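Local coordinates for nitrate transport protein (Xanthomonas axonopodis pv. citri, PDB 3KSX), which probably serves as the periplasmic binding protein that captures alkanesulfonates for uptake, and is bound here to the sulfonate buffer MOPS, at residues 113-124 against 192-203; 166-174 against 182-192. All coordinates share one frame; numbering follows the deposited sequence.

Contact 1: 113-124 against 192-203; sequences ETILVPSKSALR and LTLDGSARLLAN. With SO4 (sulfate ion), chain C.
Arg199 reaches from its strand into the turn that follows strand 113-118 and presents its guanidinium edge to a ring of backbone carbonyls. Its chain bends at chi3 (-81°), which turns the flat head back over Val117. NH1 and NH2 both grip Leu123 O end-on, NH1 at 2.9 Å from Leu123 O, while NE donates to Ser119 O at 3.3 Å; all these acceptors lie close to the guanidinium plane. Arginine suits the place because its planar set of N-H groups can gather several carbonyls of one loop in a single plane. Val117 CG2 packs against one face, 3.8 Å from Arg199 NH2, and the guanidinium of Arg124 lies over the opposite face, centres 4.7 Å apart and planes at 21°. The carbonyl oxygens at the edge of Arg199 probably spread its charge and so make this stack of like charges tolerable.

Beneath this, strands 113-118 and 198-203 run antiparallel, with a classic beta bulge where Leu201 and Ala202 both face Ile115. Ile115 O takes a short bond from Leu201 N (2.7 Å) and a weak one from Ala202 N. At the bulge Leu201 points toward segment 113-124, and its CD1 lands 3.5 Å from Arg124 C, while CD2 meets Val117 CG1. On the face carrying Thr114 and Leu116, Leu200 crosses Thr114 at about a right angle, its CD1 3.6 Å from Thr114 CB. Leu116 packs its CB on Ala198, whose small methyl leaves room for it, and its two branches reach Leu192 and Thr193 of helix 188-194. Gly196, just past that helix, takes a positive phi that suits glycine, and its carbonyl receives Ser119 OG at 2.5 Å. Farther along, Asn203 N donates to a sulfate, probably from the crystallisation liquor.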
loop_
_atom_site.group_PDB
_atom_site.type_symbol
_atom_site.label_atom_id
_atom_site.label_comp_id
_atom_site.label_asym_id
_atom_site.label_seq_id
_atom_site.Cartn_x
_atom_site.Cartn_y
_atom_site.Cartn_z
ATOM N N GLU A 113 -6.334 2.432 6.878
ATOM C CA GLU A 113 -5.322 3.509 6.794
ATOM C C GLU A 113 -5.575 4.454 7.950
ATOM O O GLU A 113 -6.650 5.035 8.010
ATOM C CB GLU A 113 -5.407 4.364 5.508
ATOM C CG GLU A 113 -5.277 3.542 4.270
ATOM C CD GLU A 113 -3.805 3.476 3.757
ATOM O OE1 GLU A 113 -2.827 3.990 4.400
ATOM O OE2 GLU A 113 -3.683 2.946 2.625
ATOM N N THR A 114 -4.579 4.666 8.809
ATOM C CA THR A 114 -4.844 5.321 10.111
ATOM C C THR A 114 -3.744 6.306 10.552
ATOM O O THR A 114 -2.592 6.106 10.200
ATOM C CB THR A 114 -5.030 4.253 11.212
ATOM O OG1 THR A 114 -3.774 3.626 11.506
ATOM C CG2 THR A 114 -5.999 3.155 10.744
ATOM N N ILE A 115 -4.115 7.327 11.338
ATOM C CA ILE A 115 -3.234 8.076 12.158
ATOM C C ILE A 115 -3.443 7.571 13.591
ATOM O O ILE A 115 -4.592 7.637 14.118
ATOM C CB ILE A 115 -3.527 9.571 11.996
ATOM C CG1 ILE A 115 -3.492 9.992 10.490
ATOM C CG2 ILE A 115 -2.568 10.506 12.855
ATOM C CD1 ILE A 115 -3.839 11.531 10.350
ATOM N N LEU A 116 -2.327 7.110 14.176
ATOM C CA LEU A 116 -2.255 6.563 15.533
ATOM C C LEU A 116 -1.549 7.573 16.430
ATOM O O LEU A 116 -0.633 8.291 15.973
ATOM C CB LEU A 116 -1.533 5.213 15.506
ATOM C CG LEU A 116 -2.025 4.061 14.647
ATOM C CD1 LEU A 116 -1.261 2.827 14.964
ATOM C CD2 LEU A 116 -3.478 3.859 14.859
ATOM N N VAL A 117 -1.951 7.644 17.691
ATOM C CA VAL A 117 -1.202 8.327 18.708
ATOM C C VAL A 117 -0.951 7.370 19.852
ATOM O O VAL A 117 -1.763 6.371 20.066
ATOM C CB VAL A 117 -1.878 9.641 19.247
ATOM C CG1 VAL A 117 -2.092 10.620 18.082
ATOM C CG2 VAL A 117 -3.223 9.274 19.917
ATOM N N PRO A 118 0.139 7.610 20.586
ATOM C CA PRO A 118 0.356 6.801 21.784
ATOM C C PRO A 118 -0.892 6.945 22.665
ATOM O O PRO A 118 -1.469 8.043 22.783
ATOM C CB PRO A 118 1.568 7.471 22.465
ATOM C CG PRO A 118 2.343 8.028 21.267
ATOM C CD PRO A 118 1.217 8.622 20.428
ATOM N N SER A 119 -1.278 5.839 23.267
ATOM C CA SER A 119 -2.506 5.796 24.093
ATOM C C SER A 119 -2.399 6.764 25.283
ATOM O O SER A 119 -3.379 7.412 25.663
ATOM C CB SER A 119 -2.864 4.354 24.458
ATOM O OG SER A 119 -1.792 3.711 25.125
ATOM N N LYS A 120 -1.171 7.006 25.780
ATOM C CA LYS A 120 -1.029 7.908 26.903
ATOM C C LYS A 120 -1.160 9.373 26.580
ATOM O O LYS A 120 -1.179 10.212 27.475
ATOM C CB LYS A 120 0.302 7.684 27.609
ATOM C CG LYS A 120 1.509 8.106 26.773
ATOM C CD LYS A 120 2.323 9.186 27.480
ATOM C CE LYS A 120 3.729 8.720 27.754
ATOM N NZ LYS A 120 4.673 9.923 27.717
ATOM N N SER A 121 -1.162 9.683 25.297
ATOM C CA SER A 121 -1.140 11.025 24.784
ATOM C C SER A 121 -2.329 11.904 25.120
ATOM O O SER A 121 -3.491 11.413 25.248
ATOM C CB SER A 121 -1.020 10.854 23.243
ATOM O OG SER A 121 -1.466 11.943 22.586
ATOM N N ALA A 122 -2.070 13.208 25.203
ATOM C CA ALA A 122 -3.144 14.215 25.296
ATOM C C ALA A 122 -3.776 14.538 23.953
ATOM O O ALA A 122 -4.716 15.390 23.894
ATOM C CB ALA A 122 -2.601 15.534 25.878
ATOM N N LEU A 123 -3.307 13.918 22.863
ATOM C CA LEU A 123 -3.887 14.276 21.548
ATOM C C LEU A 123 -5.183 13.554 21.312
ATOM O O LEU A 123 -5.221 12.345 21.464
ATOM C CB LEU A 123 -2.898 13.969 20.382
ATOM C CG LEU A 123 -1.484 14.433 20.592
ATOM C CD1 LEU A 123 -0.655 14.052 19.338
ATOM C CD2 LEU A 123 -1.395 15.946 20.924
ATOM N N ARG A 124 -6.251 14.288 20.952
ATOM C CA ARG A 124 -7.579 13.647 20.783
ATOM C C ARG A 124 -8.333 14.029 19.540
ATOM O O ARG A 124 -9.350 13.400 19.194
ATOM C CB ARG A 124 -8.486 13.891 22.015
ATOM C CG ARG A 124 -8.008 12.964 23.096
ATOM C CD ARG A 124 -8.898 12.711 24.295
ATOM N NE ARG A 124 -7.972 11.995 25.154
ATOM C CZ ARG A 124 -6.992 12.583 25.865
ATOM N NH1 ARG A 124 -6.850 13.930 25.926
ATOM N NH2 ARG A 124 -6.166 11.808 26.542
ATOM N N LEU A 192 -1.296 -2.504 17.448
ATOM C CA LEU A 192 -1.022 -1.491 18.474
ATOM C C LEU A 192 -2.306 -1.020 19.210
ATOM O O LEU A 192 -2.288 -0.666 20.390
ATOM C CB LEU A 192 -0.289 -0.303 17.829
ATOM C CG LEU A 192 1.230 -0.412 17.721
ATOM C CD1 LEU A 192 1.685 -1.447 16.744
ATOM C CD2 LEU A 192 1.844 0.932 17.296
ATOM N N THR A 193 -3.444 -0.998 18.535
ATOM C CA THR A 193 -4.668 -0.574 19.183
ATOM C C THR A 193 -5.117 -1.758 20.092
ATOM O O THR A 193 -5.662 -1.549 21.210
ATOM C CB THR A 193 -5.769 -0.125 18.147
ATOM O OG1 THR A 193 -5.988 -1.168 17.187
ATOM C CG2 THR A 193 -5.312 1.125 17.441
ATOM N N LEU A 194 -4.840 -3.007 19.661
ATOM C CA LEU A 194 -5.324 -4.130 20.464
ATOM C C LEU A 194 -4.462 -4.365 21.698
ATOM O O LEU A 194 -4.951 -4.817 22.786
ATOM C CB LEU A 194 -5.440 -5.411 19.654
ATOM C CG LEU A 194 -6.730 -5.536 18.798
ATOM C CD1 LEU A 194 -6.613 -6.784 17.996
ATOM C CD2 LEU A 194 -8.119 -5.554 19.536
ATOM N N ASP A 195 -3.188 -4.065 21.591
ATOM C CA ASP A 195 -2.311 -4.322 22.767
ATOM C C ASP A 195 -2.200 -3.107 23.686
ATOM O O ASP A 195 -1.457 -3.169 24.711
ATOM C CB ASP A 195 -0.963 -4.895 22.319
ATOM C CG ASP A 195 0.014 -3.854 21.776
ATOM O OD1 ASP A 195 -0.262 -2.636 21.771
ATOM O OD2 ASP A 195 1.111 -4.289 21.320
ATOM N N GLY A 196 -2.949 -2.060 23.372
ATOM C CA GLY A 196 -2.971 -0.822 24.186
ATOM C C GLY A 196 -1.855 0.198 23.981
ATOM O O GLY A 196 -1.830 1.241 24.647
ATOM N N SER A 197 -1.031 -0.040 22.977
ATOM C CA SER A 197 0.061 0.886 22.608
ATOM C C SER A 197 -0.458 2.240 22.029
ATOM O O SER A 197 0.192 3.320 22.203
ATOM C CB SER A 197 0.959 0.227 21.547
ATOM O OG SER A 197 1.766 -0.819 22.054
ATOM N N ALA A 198 -1.588 2.188 21.333
ATOM C CA ALA A 198 -2.109 3.323 20.565
ATOM C C ALA A 198 -3.632 3.477 20.587
ATOM O O ALA A 198 -4.393 2.494 20.852
ATOM C CB ALA A 198 -1.656 3.214 19.089
ATOM N N ARG A 199 -4.064 4.713 20.365
ATOM C CA ARG A 199 -5.460 5.044 20.079
ATOM C C ARG A 199 -5.557 5.454 18.633
ATOM O O ARG A 199 -4.649 6.092 18.138
ATOM C CB ARG A 199 -6.018 6.224 20.919
ATOM C CG ARG A 199 -6.280 5.877 22.403
ATOM C CD ARG A 199 -6.804 7.120 23.089
ATOM N NE ARG A 199 -5.735 8.056 23.462
ATOM C CZ ARG A 199 -5.585 9.273 22.900
ATOM N NH1 ARG A 199 -6.377 9.734 21.943
ATOM N NH2 ARG A 199 -4.635 10.052 23.327
ATOM N N LEU A 200 -6.658 5.088 17.970
ATOM C CA LEU A 200 -6.931 5.663 16.642
ATOM C C LEU A 200 -7.239 7.155 16.743
ATOM O O LEU A 200 -8.148 7.639 17.495
ATOM C CB LEU A 200 -8.112 4.909 16.006
ATOM C CG LEU A 200 -8.575 5.343 14.630
ATOM C CD1 LEU A 200 -7.486 5.087 13.637
ATOM C CD2 LEU A 200 -9.803 4.499 14.295
ATOM N N LEU A 201 -6.584 7.979 15.928
ATOM C CA LEU A 201 -6.977 9.354 15.952
ATOM C C LEU A 201 -7.904 9.627 14.735
ATOM O O LEU A 201 -8.883 10.355 14.852
ATOM C CB LEU A 201 -5.746 10.271 15.926
ATOM C CG LEU A 201 -6.078 11.740 16.128
ATOM C CD1 LEU A 201 -6.362 11.959 17.528
ATOM C CD2 LEU A 201 -4.880 12.613 15.810
ATOM N N ALA A 202 -7.543 9.087 13.568
ATOM C CA ALA A 202 -8.362 9.299 12.337
ATOM C C ALA A 202 -8.076 8.178 11.381
ATOM O O ALA A 202 -7.003 7.611 11.435
ATOM C CB ALA A 202 -8.010 10.638 11.677
ATOM N N ASN A 203 -9.046 7.776 10.562
ATOM C CA ASN A 203 -8.759 6.781 9.460
ATOM C C ASN A 203 -9.096 7.386 8.137
ATOM O O ASN A 203 -9.309 8.611 8.078
ATOM C CB ASN A 203 -9.491 5.430 9.692
ATOM C CG ASN A 203 -11.040 5.563 9.624
ATOM O OD1 ASN A 203 -11.596 6.549 9.084
ATOM N ND2 ASN A 203 -11.736 4.536 10.119
HETATM S S SO4 C . -12.218 8.420 12.522
HETATM O O1 SO4 C . -11.645 8.934 11.236
HETATM O O2 SO4 C . -12.191 9.549 13.474
HETATM O O3 SO4 C . -13.574 7.927 12.294
HETATM O O4 SO4 C . -11.523 7.306 13.203
#

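Contact 2: 166-174 against 182-192; sequences SPANARAAF and WAIWDPWYSAL
Trp182 lays one face of its indole along the helix that starts at Pro167. Ala170 gives the ring a small methyl to close on, with CB only 3.1 Å from Trp182 NE1, and the ring's far corner, CH2, slips in beside Arg171, 3.6 Å from its CB. Alanine suits the place because its methyl lets the broad indole come close to the helix backbone. With CG trans to its backbone N (chi1 177°), Trp182 projects straight from the strand into this hollow, and Ile184 CB backs its other face.

Pro167 is the bump at the start of the helix. Its compact ring wedges among three side chains: CB sits over one face of Trp188, 3.8 Å from Trp188 NE1, and also meets Ile184 CD1, while CG touches Trp185 CZ2. Farther along, Arg171 bends at chi2 (83°) and slides past Leu192, whose CD1 is 3.5 Å from Arg171 NE. Leu192 CD2 also touches Phe174 CD1. Phe174 and Trp182 cross at about a right angle, with the ring planes 42° apart and Phe174 CD2 close to Trp182 CB.

Helix 167-175 thus packs on strand 181-185 and one side of helix 188-194, through Trp188 and Leu192; at its far end Phe174 reaches Pro118 of the adjoining strand 113-118.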
loop_
_atom_site.group_PDB
_atom_site.type_symbol
_atom_site.label_atom_id
_atom_site.label_comp_id
_atom_site.label_asym_id
_atom_site.label_seq_id
_atom_site.Cartn_x
_atom_site.Cartn_y
_atom_site.Cartn_z
ATOM N N SER A 166 10.453 4.084 7.721
ATOM C CA SER A 166 9.812 2.813 7.375
ATOM C C SER A 166 8.941 2.248 8.468
ATOM O O SER A 166 9.088 2.559 9.620
ATOM C CB SER A 166 10.890 1.768 6.969
ATOM O OG SER A 166 11.592 1.364 8.117
ATOM N N PRO A 167 8.013 1.327 8.112
ATOM C CA PRO A 167 7.150 0.927 9.172
ATOM C C PRO A 167 7.849 0.342 10.434
ATOM O O PRO A 167 7.428 0.601 11.556
ATOM C CB PRO A 167 6.242 -0.111 8.504
ATOM C CG PRO A 167 6.158 0.327 7.037
ATOM C CD PRO A 167 7.538 0.967 6.769
ATOM N N ALA A 168 8.899 -0.446 10.260
ATOM C CA ALA A 168 9.580 -1.052 11.427
ATOM C C ALA A 168 10.318 0.006 12.210
ATOM O O ALA A 168 10.357 -0.056 13.454
ATOM C CB ALA A 168 10.590 -2.195 10.965
ATOM N N ASN A 169 10.920 0.949 11.496
ATOM C CA ASN A 169 11.639 1.995 12.222
ATOM C C ASN A 169 10.755 2.982 12.923
ATOM O O ASN A 169 11.103 3.479 14.018
ATOM C CB ASN A 169 12.610 2.734 11.349
ATOM C CG ASN A 169 13.707 1.842 10.869
ATOM O OD1 ASN A 169 14.002 0.806 11.498
ATOM N ND2 ASN A 169 14.259 2.177 9.723
ATOM N N ALA A 170 9.624 3.277 12.290
ATOM C CA ALA A 170 8.594 4.063 12.925
ATOM C C ALA A 170 8.005 3.352 14.146
ATOM O O ALA A 170 7.739 3.983 15.145
ATOM C CB ALA A 170 7.476 4.487 11.903
ATOM N N ARG A 171 7.832 2.022 14.099
ATOM C CA ARG A 171 7.246 1.298 15.228
ATOM C C ARG A 171 8.213 1.418 16.352
ATOM O O ARG A 171 7.807 1.549 17.469
ATOM C CB ARG A 171 7.147 -0.185 14.899
ATOM C CG ARG A 171 6.895 -1.054 16.130
ATOM C CD ARG A 171 5.431 -1.032 16.386
ATOM N NE ARG A 171 5.055 -1.571 17.730
ATOM C CZ ARG A 171 5.070 -0.867 18.875
ATOM N NH1 ARG A 171 5.498 0.385 18.890
ATOM N NH2 ARG A 171 4.655 -1.418 20.013
ATOM N N ALA A 172 9.505 1.427 16.048
ATOM C CA ALA A 172 10.499 1.459 17.151
ATOM C C ALA A 172 10.569 2.837 17.755
ATOM O O ALA A 172 10.674 2.946 19.009
ATOM C CB ALA A 172 11.833 0.969 16.729
ATOM N N ALA A 173 10.504 3.891 16.906
ATOM C CA ALA A 173 10.449 5.295 17.394
ATOM C C ALA A 173 9.194 5.540 18.249
ATOM O O ALA A 173 9.225 6.262 19.265
ATOM C CB ALA A 173 10.480 6.256 16.226
ATOM N N PHE A 174 8.099 4.947 17.828
ATOM C CA PHE A 174 6.794 5.044 18.558
ATOM C C PHE A 174 6.975 4.378 19.938
ATOM O O PHE A 174 6.624 4.998 20.934
ATOM C CB PHE A 174 5.673 4.313 17.766
ATOM C CG PHE A 174 4.259 4.587 18.242
ATOM C CD1 PHE A 174 3.666 3.756 19.195
ATOM C CD2 PHE A 174 3.505 5.635 17.702
ATOM C CE1 PHE A 174 2.379 4.002 19.598
ATOM C CE2 PHE A 174 2.245 5.892 18.148
ATOM C CZ PHE A 174 1.691 5.046 19.100
ATOM N N TRP A 182 1.540 8.515 14.309
ATOM C CA TRP A 182 2.208 7.705 13.315
ATOM C C TRP A 182 1.154 7.460 12.264
ATOM O O TRP A 182 0.070 6.983 12.657
ATOM C CB TRP A 182 2.681 6.403 14.000
ATOM C CG TRP A 182 3.354 5.384 13.080
ATOM C CD1 TRP A 182 3.961 5.628 11.834
ATOM C CD2 TRP A 182 3.555 4.038 13.370
ATOM N NE1 TRP A 182 4.477 4.438 11.326
ATOM C CE2 TRP A 182 4.229 3.451 12.277
ATOM C CE3 TRP A 182 3.188 3.217 14.475
ATOM C CZ2 TRP A 182 4.552 2.078 12.256
ATOM C CZ3 TRP A 182 3.558 1.836 14.456
ATOM C CH2 TRP A 182 4.196 1.300 13.351
ATOM N N ALA A 183 1.381 7.870 11.010
ATOM C CA ALA A 183 0.365 7.522 9.971
ATOM C C ALA A 183 0.881 6.178 9.382
ATOM O O ALA A 183 2.014 6.097 8.897
ATOM C CB ALA A 183 0.227 8.533 8.953
ATOM N N ILE A 184 0.001 5.189 9.428
ATOM C CA ILE A 184 0.375 3.747 9.133
ATOM C C ILE A 184 -0.845 2.930 8.768
ATOM O O ILE A 184 -1.954 3.393 8.915
ATOM C CB ILE A 184 1.158 3.106 10.341
ATOM C CG1 ILE A 184 1.871 1.784 9.978
ATOM C CG2 ILE A 184 0.208 2.876 11.586
ATOM C CD1 ILE A 184 2.903 1.891 8.834
ATOM N N TRP A 185 -0.644 1.738 8.279
ATOM C CA TRP A 185 -1.772 0.921 7.850
ATOM C C TRP A 185 -1.768 -0.362 8.702
ATOM O O TRP A 185 -0.913 -0.538 9.563
ATOM C CB TRP A 185 -1.579 0.646 6.350
ATOM C CG TRP A 185 -0.170 0.341 5.939
ATOM C CD1 TRP A 185 0.435 -0.860 5.905
ATOM C CD2 TRP A 185 0.822 1.304 5.505
ATOM N NE1 TRP A 185 1.731 -0.721 5.483
ATOM C CE2 TRP A 185 2.011 0.598 5.265
ATOM C CE3 TRP A 185 0.813 2.686 5.333
ATOM C CZ2 TRP A 185 3.154 1.203 4.751
ATOM C CZ3 TRP A 185 1.993 3.301 4.905
ATOM C CH2 TRP A 185 3.151 2.557 4.642
ATOM N N ASP A 186 -2.751 -1.236 8.474
ATOM C CA ASP A 186 -2.756 -2.606 8.982
ATOM C C ASP A 186 -1.582 -3.434 8.423
ATOM O O ASP A 186 -1.206 -3.300 7.238
ATOM C CB ASP A 186 -4.062 -3.327 8.658
ATOM C CG ASP A 186 -5.043 -3.293 9.785
ATOM O OD1 ASP A 186 -4.638 -3.204 10.963
ATOM O OD2 ASP A 186 -6.245 -3.318 9.484
ATOM N N PRO A 187 -1.020 -4.311 9.257
ATOM C CA PRO A 187 -1.571 -4.740 10.577
ATOM C C PRO A 187 -1.087 -3.975 11.810
ATOM O O PRO A 187 -1.502 -4.320 12.908
ATOM C CB PRO A 187 -1.071 -6.193 10.669
ATOM C CG PRO A 187 0.409 -6.032 10.080
ATOM C CD PRO A 187 0.185 -5.093 8.869
ATOM N N TRP A 188 -0.205 -2.988 11.633
ATOM C CA TRP A 188 0.290 -2.159 12.752
ATOM C C TRP A 188 -0.881 -1.468 13.464
ATOM O O TRP A 188 -0.953 -1.508 14.677
ATOM C CB TRP A 188 1.329 -1.138 12.288
ATOM C CG TRP A 188 2.368 -1.729 11.343
ATOM C CD1 TRP A 188 2.293 -1.837 9.945
ATOM C CD2 TRP A 188 3.625 -2.265 11.712
ATOM N NE1 TRP A 188 3.425 -2.433 9.457
ATOM C CE2 TRP A 188 4.267 -2.704 10.511
ATOM C CE3 TRP A 188 4.265 -2.441 12.926
ATOM C CZ2 TRP A 188 5.545 -3.279 10.507
ATOM C CZ3 TRP A 188 5.554 -3.047 12.933
ATOM C CH2 TRP A 188 6.176 -3.453 11.729
ATOM N N TYR A 189 -1.822 -0.866 12.736
ATOM C CA TYR A 189 -3.044 -0.347 13.335
ATOM C C TYR A 189 -3.716 -1.348 14.300
ATOM O O TYR A 189 -3.946 -1.075 15.499
ATOM C CB TYR A 189 -4.005 0.049 12.195
ATOM C CG TYR A 189 -5.390 0.285 12.589
ATOM C CD1 TYR A 189 -5.695 0.959 13.783
ATOM C CD2 TYR A 189 -6.431 -0.074 11.746
ATOM C CE1 TYR A 189 -7.006 1.191 14.145
ATOM C CE2 TYR A 189 -7.728 0.175 12.074
ATOM C CZ TYR A 189 -8.022 0.792 13.292
ATOM O OH TYR A 189 -9.342 1.039 13.634
ATOM N N SER A 190 -4.019 -2.511 13.782
ATOM C CA SER A 190 -4.787 -3.466 14.635
ATOM C C SER A 190 -3.956 -3.926 15.823
ATOM O O SER A 190 -4.494 -4.033 16.937
ATOM C CB SER A 190 -5.273 -4.649 13.803
ATOM O OG SER A 190 -6.234 -4.241 12.810
ATOM N N ALA A 191 -2.668 -4.202 15.580
ATOM C CA ALA A 191 -1.701 -4.759 16.588
ATOM C C ALA A 191 -1.566 -3.777 17.757
ATOM O O ALA A 191 -1.753 -4.169 18.917
ATOM C CB ALA A 191 -0.291 -5.039 15.916
ATOM N N LEU A 192 -1.296 -2.504 17.448
ATOM C CA LEU A 192 -1.022 -1.491 18.474
ATOM C C LEU A 192 -2.306 -1.020 19.210
ATOM O O LEU A 192 -2.288 -0.666 20.390
ATOM C CB LEU A 192 -0.289 -0.303 17.829
ATOM C CG LEU A 192 1.230 -0.412 17.721
ATOM C CD1 LEU A 192 1.685 -1.447 16.744
ATOM C CD2 LEU A 192 1.844 0.932 17.296
#

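Contacts 1 and 2 lie in the same lobe, their centres about 10 Å apart, and meet along one mixed sheet ordered 161-164, 133-136, 181-185, 113-118, 198-203. Contact 1 covers the outer antiparallel pair, while contact 2 sets a helix against strand 181-185, the next strand inward; Leu116 O lies 2.7 Å from Trp182 N across that seam. Along the chain both segments of contact 2 fall between, or run into, the segments that contact 1 joins, and helix 188-194 with its Leu192 belongs to both. A second five-stranded sheet forms the core of the other lobe, as expected of a periplasmic binding protein. The bound MOPS lies near Glu113 of contact 1 and Trp185 of contact 2, so both adjoin the probable ligand site.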